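Local atomic coordinates of neuraminidase (Influenza A virus, PDB entry 4K3Y), a protein that is a neuraminidase-like surface protein of a bat influenza A virus, with a beta-propeller ectodomain, and probably lacks the sialidase activity of classical neuraminidases. Residues E52-F57 against V79-L84; G266-G271 against G295-V300; N273-R278 against F288-F293. All blocks are in the same frame, centred on the assembly; numbering follows the deposited sequence.

In the fold
Contacts 1 and 3 are buried antiparallel pairings of the two middle strands in two different propeller blades, on opposite sides of the chain's centre, about 26 Å apart between centres. Contact 2 shares a blade with contact 3: strand 268-269 lies beside strand 273-279, and the loop 295-300 leaves the strand that contact 3 uses. It is only partly buried and joins a blade edge to a loop mainly through one glutamate, with a leucine packing beside it, without a strand ladder. Both paired contacts add an arginine across the strands, gripping a serine hydroxyl in contact 1 and a carboxylate in contact 3. Ser274 of contact 3 touches both segments of contact 2.

Contact 1. Residues E52-F57 against V79-L84; sequences ECRRFF and VYSVKL
Arg54 takes hold of Ser81 side-on, with NE at 2.8 Å and NH2 at 2.9 Å from the same OG, which lies at the edge of the guanidinium and within 5° of its plane. A bend at chi3 (74°) turns NE of Arg54 toward the serine, while the carbonyl carbon of Val82 lies over one guanidinium face, toward its rim. On another part of the edge NH1 of Arg54 forms a salt bridge with OE2 of Glu52 at 3.1 Å, meeting the carboxylate from above its plane. The hydroxyl of Ser81 also bonds Glu96 on strand 94-98, so three bonds hold it; the two from Arg54, with the Glu52 bridge, would limit rotation of the guanidinium. CB of Ser81 makes the apolar, CH-pi contact, standing over the Phe56 ring, 3.7 Å from its centroid. On the opposite sheet face, that of Arg55, Phe57, Tyr80 and Val82, the Phe57 ring turns a face to CB of Tyr80, whose own ring leads away; the nearest atom is CZ of Phe57, 3.5 Å from that CB. CB of Arg55 lies against CG2 of Val82, and NH1 of Arg55 is hydrogen-bonded to OD1 of Asn44. Glu52 and Lys83 cross at about a right angle, OE1 of Glu52 lying 3.3 Å from CG of Lys83. Four backbone bonds join Arg55 with Val82 and Phe57 with Tyr80, and N of Leu84 adds a fifth to O of Cys53 at 2.8 Å, beside the packing of Cys53 CB on Leu84. A disulfide ties Cys53 to Cys48 at the end of the neighbouring strand 40-48. Two antiparallel neighbours in the middle of a four-stranded meander, flanked by strands 40-48 and 94-98, make up the core of one blade of the neuraminidase beta-propeller.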
loop_
_atom_site.group_PDB
_atom_site.type_symbol
_atom_site.label_atom_id
_atom_site.label_comp_id
_atom_site.label_asym_id
_atom_site.label_seq_id
_atom_site.Cartn_x
_atom_site.Cartn_y
_atom_site.Cartn_z
ATOM N N GLU C 52 -13.816 4.834 -6.173
ATOM C CA GLU C 52 -12.805 4.894 -7.239
ATOM C C GLU C 52 -13.220 4.159 -8.524
ATOM O O GLU C 52 -14.238 3.457 -8.562
ATOM C CB GLU C 52 -11.467 4.323 -6.743
ATOM C CG GLU C 52 -11.615 2.923 -6.174
ATOM C CD GLU C 52 -10.316 2.321 -5.679
ATOM O OE1 GLU C 52 -9.363 3.091 -5.404
ATOM O OE2 GLU C 52 -10.255 1.068 -5.558
ATOM N N CYS C 53 -12.415 4.324 -9.573
ATOM C CA CYS C 53 -12.567 3.524 -10.780
ATOM C C CYS C 53 -11.480 2.457 -10.782
ATOM O O CYS C 53 -10.315 2.758 -10.496
ATOM C CB CYS C 53 -12.467 4.408 -12.023
ATOM S SG CYS C 53 -13.954 5.372 -12.294
ATOM N N ARG C 54 -11.843 1.208 -11.072
ATOM C CA ARG C 54 -10.818 0.165 -11.187
ATOM C C ARG C 54 -10.711 -0.397 -12.594
ATOM O O ARG C 54 -11.701 -0.499 -13.331
ATOM C CB ARG C 54 -11.007 -0.979 -10.171
ATOM C CG ARG C 54 -10.839 -0.552 -8.718
ATOM C CD ARG C 54 -10.847 -1.733 -7.747
ATOM N NE ARG C 54 -9.607 -2.528 -7.765
ATOM C CZ ARG C 54 -8.415 -2.110 -7.322
ATOM N NH1 ARG C 54 -8.270 -0.878 -6.839
ATOM N NH2 ARG C 54 -7.353 -2.917 -7.371
ATOM N N ARG C 55 -9.478 -0.745 -12.942
ATOM C CA ARG C 55 -9.131 -1.369 -14.210
ATOM C C ARG C 55 -9.046 -2.875 -13.980
ATOM O O ARG C 55 -8.064 -3.377 -13.406
ATOM C CB ARG C 55 -7.751 -0.880 -14.674
ATOM C CG ARG C 55 -7.556 -0.928 -16.165
ATOM C CD ARG C 55 -6.347 -1.726 -16.588
ATOM N NE ARG C 55 -5.204 -0.864 -16.901
ATOM C CZ ARG C 55 -4.203 -1.178 -17.727
ATOM N NH1 ARG C 55 -4.187 -2.335 -18.369
ATOM N NH2 ARG C 55 -3.215 -0.314 -17.923
ATOM N N PHE C 56 -10.068 -3.595 -14.414
ATOM C CA PHE C 56 -10.036 -5.041 -14.352
ATOM C C PHE C 56 -9.419 -5.636 -15.606
ATOM O O PHE C 56 -9.531 -5.069 -16.699
ATOM C CB PHE C 56 -11.440 -5.562 -14.142
ATOM C CG PHE C 56 -11.963 -5.270 -12.789
ATOM C CD1 PHE C 56 -12.464 -4.012 -12.479
ATOM C CD2 PHE C 56 -11.909 -6.240 -11.800
ATOM C CE1 PHE C 56 -12.921 -3.740 -11.217
ATOM C CE2 PHE C 56 -12.363 -5.971 -10.539
ATOM C CZ PHE C 56 -12.872 -4.723 -10.241
ATOM N N PHE C 57 -8.765 -6.779 -15.437
ATOM C CA PHE C 57 -8.145 -7.469 -16.560
ATOM C C PHE C 57 -7.755 -8.909 -16.227
ATOM O O PHE C 57 -7.800 -9.345 -15.059
ATOM C CB PHE C 57 -6.907 -6.713 -17.047
ATOM C CG PHE C 57 -5.832 -6.587 -16.015
ATOM C CD1 PHE C 57 -4.867 -7.583 -15.865
ATOM C CD2 PHE C 57 -5.770 -5.470 -15.193
ATOM C CE1 PHE C 57 -3.861 -7.464 -14.915
ATOM C CE2 PHE C 57 -4.765 -5.348 -14.232
ATOM C CZ PHE C 57 -3.812 -6.345 -14.095
ATOM N N VAL C 79 -7.552 -13.322 -12.807
ATOM C CA VAL C 79 -8.181 -11.995 -12.888
ATOM C C VAL C 79 -7.607 -11.025 -11.861
ATOM O O VAL C 79 -7.442 -11.361 -10.682
ATOM C CB VAL C 79 -9.718 -12.047 -12.729
ATOM C CG1 VAL C 79 -10.316 -10.682 -13.060
ATOM C CG2 VAL C 79 -10.326 -13.130 -13.638
ATOM N N TYR C 80 -7.285 -9.825 -12.318
ATOM C CA TYR C 80 -6.708 -8.810 -11.445
ATOM C C TYR C 80 -7.434 -7.497 -11.631
ATOM O O TYR C 80 -8.202 -7.331 -12.581
ATOM C CB TYR C 80 -5.220 -8.605 -11.757
ATOM C CG TYR C 80 -4.370 -9.810 -11.448
ATOM C CD1 TYR C 80 -4.209 -10.838 -12.381
ATOM C CD2 TYR C 80 -3.724 -9.927 -10.218
ATOM C CE1 TYR C 80 -3.422 -11.946 -12.095
ATOM C CE2 TYR C 80 -2.940 -11.034 -9.924
ATOM C CZ TYR C 80 -2.789 -12.040 -10.862
ATOM O OH TYR C 80 -2.007 -13.138 -10.569
ATOM N N SER C 81 -7.187 -6.567 -10.716
ATOM C CA SER C 81 -7.631 -5.193 -10.886
ATOM C C SER C 81 -6.533 -4.296 -10.351
ATOM O O SER C 81 -5.710 -4.746 -9.545
ATOM C CB SER C 81 -8.957 -4.932 -10.163
ATOM O OG SER C 81 -8.802 -5.006 -8.759
ATOM N N VAL C 82 -6.496 -3.053 -10.835
ATOM C CA VAL C 82 -5.730 -1.981 -10.199
ATOM C C VAL C 82 -6.623 -0.756 -10.123
ATOM O O VAL C 82 -7.675 -0.704 -10.760
ATOM C CB VAL C 82 -4.444 -1.609 -10.972
ATOM C CG1 VAL C 82 -3.474 -2.793 -11.012
ATOM C CG2 VAL C 82 -4.797 -1.124 -12.374
ATOM N N LYS C 83 -6.230 0.225 -9.330
ATOM C CA LYS C 83 -6.972 1.468 -9.330
ATOM C C LYS C 83 -6.655 2.110 -10.664
ATOM O O LYS C 83 -5.474 2.194 -11.037
ATOM C CB LYS C 83 -6.499 2.358 -8.189
ATOM C CG LYS C 83 -7.316 3.605 -7.966
ATOM C CD LYS C 83 -6.483 4.575 -7.163
ATOM C CE LYS C 83 -7.308 5.682 -6.541
ATOM N NZ LYS C 83 -6.415 6.542 -5.706
ATOM N N LEU C 84 -7.686 2.514 -11.409
ATOM C CA LEU C 84 -7.459 3.205 -12.687
ATOM C C LEU C 84 -6.584 4.437 -12.480
ATOM O O LEU C 84 -6.939 5.333 -11.709
ATOM C CB LEU C 84 -8.771 3.621 -13.344
ATOM C CG LEU C 84 -8.590 4.416 -14.646
ATOM C CD1 LEU C 84 -8.067 3.540 -15.787
ATOM C CD2 LEU C 84 -9.900 5.091 -15.046
#

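Contact 2. Residues G266-G271 against G295-V300; sequences GFMIEG and GTLFSV
Glu270 spreads its carboxylate across the backbone of Leu297 and the hydroxyl of Thr296, and these two groups make the hydrogen bonds between the segments. N of Leu297 donates to OE1 of Glu270 at 2.8 Å, nearly straight at 167°. OG1 of Thr296 donates to OE2 of Glu270, modelled at 2.5 Å, a length that should not be pressed at this resolution. Each oxygen uses its syn lone pair, so the two donors sit side by side before the fork of the acid. With chi2 at 80° the glutamate chain bends and CD turns toward the loop. OG1 of Thr296 also accepts from N of Phe298 at 3.1 Å, closing an ST turn; the hydroxyl thus links the carboxylate to the next bend of the loop. Leu297 supplies the apolar part. Its side chain slides past that of Glu270 in the opposite direction, and CD1 of Leu297 reaches CB of Met268 at 3.8 Å. Contact with the aromatic ring is oblique: CE2 of Phe298 lies 3.5 Å from CD of Glu270, with ring and carboxylate planes 44° apart. Within its own loop, CB of Leu297 stands over the ring centre. Near the ends Gly271 and Gly295 approach through their carbonyls; a CB on Gly295 would be jammed against the carbonyl O of the residue before, which calls for glycine. Strand 268-269 is the outermost strand of its blade, hydrogen-bonded through Ile269 to Trp275 of strand 273-279. Ser274 OG, on that second strand, bonds both N of Gly271 and O of Gly295, and weakly OE1 of Glu270, so one hydroxyl ties both segments to strand 273-279. Leu297 is hydrogen-bonded backbone to backbone with Cys236, and the loop, which runs from strand 286-294 to strand 306-311, packs on Leu237 and, through the Phe298 ring, on Phe221.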
loop_
_atom_site.group_PDB
_atom_site.type_symbol
_atom_site.label_atom_id
_atom_site.label_comp_id
_atom_site.label_asym_id
_atom_site.label_seq_id
_atom_site.Cartn_x
_atom_site.Cartn_y
_atom_site.Cartn_z
ATOM N N GLY C 266 -17.790 -3.205 -28.747
ATOM C CA GLY C 266 -17.811 -1.774 -28.951
ATOM C C GLY C 266 -19.174 -1.305 -28.530
ATOM O O GLY C 266 -20.027 -2.130 -28.169
ATOM N N PHE C 267 -19.392 0.004 -28.606
ATOM C CA PHE C 267 -20.563 0.603 -27.984
ATOM C C PHE C 267 -21.267 1.623 -28.871
ATOM O O PHE C 267 -20.700 2.154 -29.836
ATOM C CB PHE C 267 -20.159 1.279 -26.655
ATOM C CG PHE C 267 -19.158 2.410 -26.824
ATOM C CD1 PHE C 267 -17.783 2.157 -26.781
ATOM C CD2 PHE C 267 -19.590 3.725 -27.025
ATOM C CE1 PHE C 267 -16.856 3.190 -26.947
ATOM C CE2 PHE C 267 -18.657 4.768 -27.187
ATOM C CZ PHE C 267 -17.297 4.498 -27.155
ATOM N N MET C 268 -22.522 1.871 -28.518
ATOM C CA MET C 268 -23.297 2.989 -29.021
ATOM C C MET C 268 -23.867 3.696 -27.792
ATOM O O MET C 268 -24.118 3.051 -26.760
ATOM C CB MET C 268 -24.431 2.495 -29.917
ATOM C CG MET C 268 -23.992 1.887 -31.257
ATOM S SD MET C 268 -25.362 1.097 -32.135
ATOM C CE MET C 268 -24.573 0.608 -33.682
ATOM N N ILE C 269 -24.061 5.009 -27.879
ATOM C CA ILE C 269 -24.726 5.714 -26.793
ATOM C C ILE C 269 -26.049 6.290 -27.274
ATOM O O ILE C 269 -26.071 7.105 -28.202
ATOM C CB ILE C 269 -23.879 6.868 -26.216
ATOM C CG1 ILE C 269 -22.517 6.355 -25.742
ATOM C CG2 ILE C 269 -24.642 7.563 -25.071
ATOM C CD1 ILE C 269 -21.561 7.461 -25.313
ATOM N N GLU C 270 -27.145 5.871 -26.643
ATOM C CA GLU C 270 -28.476 6.364 -27.012
ATOM C C GLU C 270 -28.951 7.496 -26.098
ATOM O O GLU C 270 -29.035 7.341 -24.871
ATOM C CB GLU C 270 -29.501 5.230 -27.000
ATOM C CG GLU C 270 -30.941 5.706 -27.045
ATOM C CD GLU C 270 -31.399 6.085 -28.441
ATOM O OE1 GLU C 270 -30.551 6.169 -29.354
ATOM O OE2 GLU C 270 -32.619 6.290 -28.626
ATOM N N GLY C 271 -29.276 8.635 -26.696
ATOM C CA GLY C 271 -29.660 9.784 -25.904
ATOM C C GLY C 271 -30.457 10.787 -26.701
ATOM O O GLY C 271 -30.951 10.489 -27.797
ATOM N N GLY C 295 -30.560 13.286 -32.091
ATOM C CA GLY C 295 -31.699 12.382 -31.991
ATOM C C GLY C 295 -31.352 10.912 -31.758
ATOM O O GLY C 295 -30.192 10.557 -31.558
ATOM N N THR C 296 -32.374 10.060 -31.800
ATOM C CA THR C 296 -32.256 8.637 -31.462
ATOM C C THR C 296 -31.525 7.811 -32.524
ATOM O O THR C 296 -31.518 8.160 -33.705
ATOM C CB THR C 296 -33.656 8.012 -31.249
ATOM O OG1 THR C 296 -33.523 6.621 -30.938
ATOM C CG2 THR C 296 -34.524 8.176 -32.515
ATOM N N LEU C 297 -30.921 6.705 -32.101
ATOM C CA LEU C 297 -30.250 5.800 -33.024
ATOM C C LEU C 297 -31.269 5.005 -33.827
ATOM O O LEU C 297 -30.907 4.294 -34.765
ATOM C CB LEU C 297 -29.365 4.822 -32.247
ATOM C CG LEU C 297 -28.221 5.404 -31.411
ATOM C CD1 LEU C 297 -27.697 4.381 -30.403
ATOM C CD2 LEU C 297 -27.094 5.898 -32.305
ATOM N N PHE C 298 -32.543 5.133 -33.457
ATOM C CA PHE C 298 -33.588 4.250 -33.976
ATOM C C PHE C 298 -34.684 4.945 -34.789
ATOM O O PHE C 298 -35.862 4.588 -34.709
ATOM C CB PHE C 298 -34.175 3.458 -32.817
ATOM C CG PHE C 298 -33.133 2.922 -31.890
ATOM C CD1 PHE C 298 -32.217 1.972 -32.338
ATOM C CD2 PHE C 298 -33.047 3.376 -30.583
ATOM C CE1 PHE C 298 -31.238 1.472 -31.492
ATOM C CE2 PHE C 298 -32.073 2.878 -29.722
ATOM C CZ PHE C 298 -31.165 1.923 -30.179
ATOM N N SER C 299 -34.272 5.953 -35.553
ATOM C CA SER C 299 -35.072 6.536 -36.618
ATOM C C SER C 299 -34.169 6.637 -37.833
ATOM O O SER C 299 -32.952 6.612 -37.706
ATOM C CB SER C 299 -35.560 7.929 -36.249
ATOM O OG SER C 299 -35.725 8.699 -37.429
ATOM N N VAL C 300 -34.755 6.752 -39.013
ATOM C CA VAL C 300 -33.959 6.870 -40.226
ATOM C C VAL C 300 -33.748 8.343 -40.542
ATOM O O VAL C 300 -32.930 8.713 -41.389
ATOM C CB VAL C 300 -34.653 6.168 -41.391
ATOM C CG1 VAL C 300 -33.932 4.878 -41.737
ATOM C CG2 VAL C 300 -36.108 5.885 -41.015
#

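Contact 3. Residues N273-R278 against F288-F293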
loop_
_atom_site.group_PDB
_atom_site.type_symbol
_atom_site.label_atom_id
_atom_site.label_comp_id
_atom_site.label_asym_id
_atom_site.label_seq_id
_atom_site.Cartn_x
_atom_site.Cartn_y
_atom_site.Cartn_z
ATOM N N ASN C 273 -28.831 13.234 -27.577
ATOM C CA ASN C 273 -27.715 13.127 -28.497
ATOM C C ASN C 273 -27.195 11.715 -28.455
ATOM O O ASN C 273 -26.974 11.153 -27.378
ATOM C CB ASN C 273 -26.605 14.102 -28.114
ATOM C CG ASN C 273 -26.824 15.478 -28.698
ATOM O OD1 ASN C 273 -27.820 15.720 -29.397
ATOM N ND2 ASN C 273 -25.900 16.392 -28.418
ATOM N N SER C 274 -27.009 11.141 -29.632
ATOM C CA SER C 274 -26.514 9.778 -29.728
ATOM C C SER C 274 -25.099 9.716 -30.276
ATOM O O SER C 274 -24.612 10.655 -30.904
ATOM C CB SER C 274 -27.453 8.918 -30.570
ATOM O OG SER C 274 -28.586 8.532 -29.814
ATOM N N TRP C 275 -24.436 8.603 -30.025
ATOM C CA TRP C 275 -23.059 8.449 -30.447
ATOM C C TRP C 275 -22.818 7.036 -30.948
ATOM O O TRP C 275 -23.387 6.067 -30.425
ATOM C CB TRP C 275 -22.111 8.704 -29.271
ATOM C CG TRP C 275 -22.214 10.052 -28.604
ATOM C CD1 TRP C 275 -23.023 10.389 -27.551
ATOM C CD2 TRP C 275 -21.431 11.226 -28.900
ATOM N NE1 TRP C 275 -22.808 11.702 -27.188
ATOM C CE2 TRP C 275 -21.836 12.238 -27.998
ATOM C CE3 TRP C 275 -20.432 11.520 -29.842
ATOM C CZ2 TRP C 275 -21.284 13.529 -28.017
ATOM C CZ3 TRP C 275 -19.881 12.807 -29.857
ATOM C CH2 TRP C 275 -20.311 13.792 -28.949
ATOM N N ILE C 276 -21.969 6.926 -31.962
ATOM C CA ILE C 276 -21.431 5.643 -32.367
ATOM C C ILE C 276 -19.920 5.741 -32.362
ATOM O O ILE C 276 -19.349 6.584 -33.061
ATOM C CB ILE C 276 -21.858 5.270 -33.768
ATOM C CG1 ILE C 276 -23.381 5.202 -33.847
ATOM C CG2 ILE C 276 -21.233 3.935 -34.153
ATOM C CD1 ILE C 276 -23.879 5.035 -35.234
ATOM N N GLY C 277 -19.276 4.896 -31.559
ATOM C CA GLY C 277 -17.832 4.805 -31.583
ATOM C C GLY C 277 -17.407 3.611 -32.404
ATOM O O GLY C 277 -17.924 2.506 -32.224
ATOM N N ARG C 278 -16.457 3.818 -33.306
ATOM C CA ARG C 278 -15.925 2.694 -34.058
ATOM C C ARG C 278 -14.473 2.873 -34.446
ATOM O O ARG C 278 -13.887 3.952 -34.295
ATOM C CB ARG C 278 -16.752 2.449 -35.316
ATOM C CG ARG C 278 -16.337 3.325 -36.467
ATOM C CD ARG C 278 -17.441 3.420 -37.486
ATOM N NE ARG C 278 -16.991 4.188 -38.633
ATOM C CZ ARG C 278 -17.644 4.266 -39.782
ATOM N NH1 ARG C 278 -18.790 3.622 -39.937
ATOM N NH2 ARG C 278 -17.146 5.002 -40.766
ATOM N N PHE C 288 -9.656 5.551 -34.042
ATOM C CA PHE C 288 -10.968 5.430 -33.440
ATOM C C PHE C 288 -11.702 6.738 -33.633
ATOM O O PHE C 288 -11.125 7.820 -33.466
ATOM C CB PHE C 288 -10.848 5.105 -31.954
ATOM C CG PHE C 288 -12.154 4.760 -31.299
ATOM C CD1 PHE C 288 -12.611 3.455 -31.296
ATOM C CD2 PHE C 288 -12.917 5.736 -30.673
ATOM C CE1 PHE C 288 -13.818 3.117 -30.692
ATOM C CE2 PHE C 288 -14.117 5.409 -30.075
ATOM C CZ PHE C 288 -14.568 4.091 -30.079
ATOM N N GLU C 289 -12.972 6.639 -34.002
ATOM C CA GLU C 289 -13.780 7.831 -34.220
ATOM C C GLU C 289 -15.067 7.665 -33.439
ATOM O O GLU C 289 -15.469 6.545 -33.121
ATOM C CB GLU C 289 -14.044 8.076 -35.722
ATOM C CG GLU C 289 -14.874 6.979 -36.439
ATOM C CD GLU C 289 -14.786 7.056 -37.964
ATOM O OE1 GLU C 289 -14.637 8.180 -38.508
ATOM O OE2 GLU C 289 -14.872 5.995 -38.624
ATOM N N ILE C 290 -15.687 8.782 -33.090
ATOM C CA ILE C 290 -16.989 8.744 -32.442
ATOM C C ILE C 290 -17.843 9.852 -33.060
ATOM O O ILE C 290 -17.417 11.009 -33.179
ATOM C CB ILE C 290 -16.893 8.797 -30.868
ATOM C CG1 ILE C 290 -18.245 8.470 -30.226
ATOM C CG2 ILE C 290 -16.306 10.137 -30.357
ATOM C CD1 ILE C 290 -18.177 8.223 -28.715
ATOM N N TYR C 291 -19.035 9.467 -33.494
ATOM C CA TYR C 291 -19.885 10.322 -34.308
ATOM C C TYR C 291 -21.120 10.713 -33.512
ATOM O O TYR C 291 -21.808 9.843 -32.966
ATOM C CB TYR C 291 -20.301 9.537 -35.550
ATOM C CG TYR C 291 -20.810 10.348 -36.707
ATOM C CD1 TYR C 291 -20.860 11.733 -36.658
ATOM C CD2 TYR C 291 -21.242 9.719 -37.861
ATOM C CE1 TYR C 291 -21.335 12.463 -37.736
ATOM C CE2 TYR C 291 -21.714 10.431 -38.932
ATOM C CZ TYR C 291 -21.761 11.798 -38.871
ATOM O OH TYR C 291 -22.245 12.479 -39.962
ATOM N N LYS C 292 -21.393 12.016 -33.435
ATOM C CA LYS C 292 -22.564 12.508 -32.708
ATOM C C LYS C 292 -23.759 12.580 -33.651
ATOM O O LYS C 292 -23.634 13.000 -34.815
ATOM C CB LYS C 292 -22.302 13.892 -32.110
ATOM C CG LYS C 292 -23.372 14.355 -31.117
ATOM C CD LYS C 292 -23.653 15.862 -31.209
ATOM C CE LYS C 292 -22.598 16.701 -30.502
ATOM N NZ LYS C 292 -23.185 17.925 -29.893
ATOM N N PHE C 293 -24.911 12.157 -33.147
ATOM C CA PHE C 293 -26.146 12.202 -33.914
ATOM C C PHE C 293 -27.181 13.015 -33.147
ATOM O O PHE C 293 -27.309 12.876 -31.925
ATOM C CB PHE C 293 -26.657 10.784 -34.201
ATOM C CG PHE C 293 -25.801 10.013 -35.185
ATOM C CD1 PHE C 293 -25.994 10.163 -36.552
ATOM C CD2 PHE C 293 -24.811 9.136 -34.748
ATOM C CE1 PHE C 293 -25.215 9.465 -37.469
ATOM C CE2 PHE C 293 -24.032 8.441 -35.659
ATOM C CZ PHE C 293 -24.241 8.603 -37.027
#
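Five bridges, from Ser274 with Phe293 to Arg278 with Glu289, join the two strands in antiparallel fashion, with axes 157° apart and 4.5 Å at closest approach, and hydrogen-bonded pairs at Ser274, Ile276 and Arg278. On the face of Trp275, Gly277, Ile290 and Lys292, the indole lies under the aliphatic start of the lysine: CB of Lys292 is 3.8 Å from the centroid of the Trp275 six-membered ring, over its face, with CG following toward the rim. The lysine chain bends several times and its NZ reaches Asn19. Next along this face CG1 of Ile290 packs at 3.8 Å against CE3 of Trp275, obliquely to the ring. A CB on Gly277 would clash with CZ of Phe288; the bare CA of Gly277 leaves room for the ring at 3.7 Å from that CZ, while O of Arg278 stands over one face of the ring. The other face carries Ile276 and Phe293, which cross obliquely, CD1 of Ile276 meeting CE2 of Phe293. Farther along, Arg278 and Glu289 run side by side and point the same way. NE of Arg278 donates to OE2 of Glu289 at 2.8 Å, an N-H...O angle of 163°, with the oxygen in the guanidinium plane but the nitrogen above that of the carboxylate; the bond from NH2 to the same oxygen is weak. Both charges have second partners: NH1 of Arg278 bridges to Asp248 and bonds O of Leu240, Phe239 makes a cation-pi contact with Arg278, and OE1 of Glu289 bonds Asn307. The buried charges thus compensate each other: Glu289 and Asp248 balance Arg278, which would probably favour the ionised form of Glu289, while backbone bonds and apolar packing hold the rest of this hairpin.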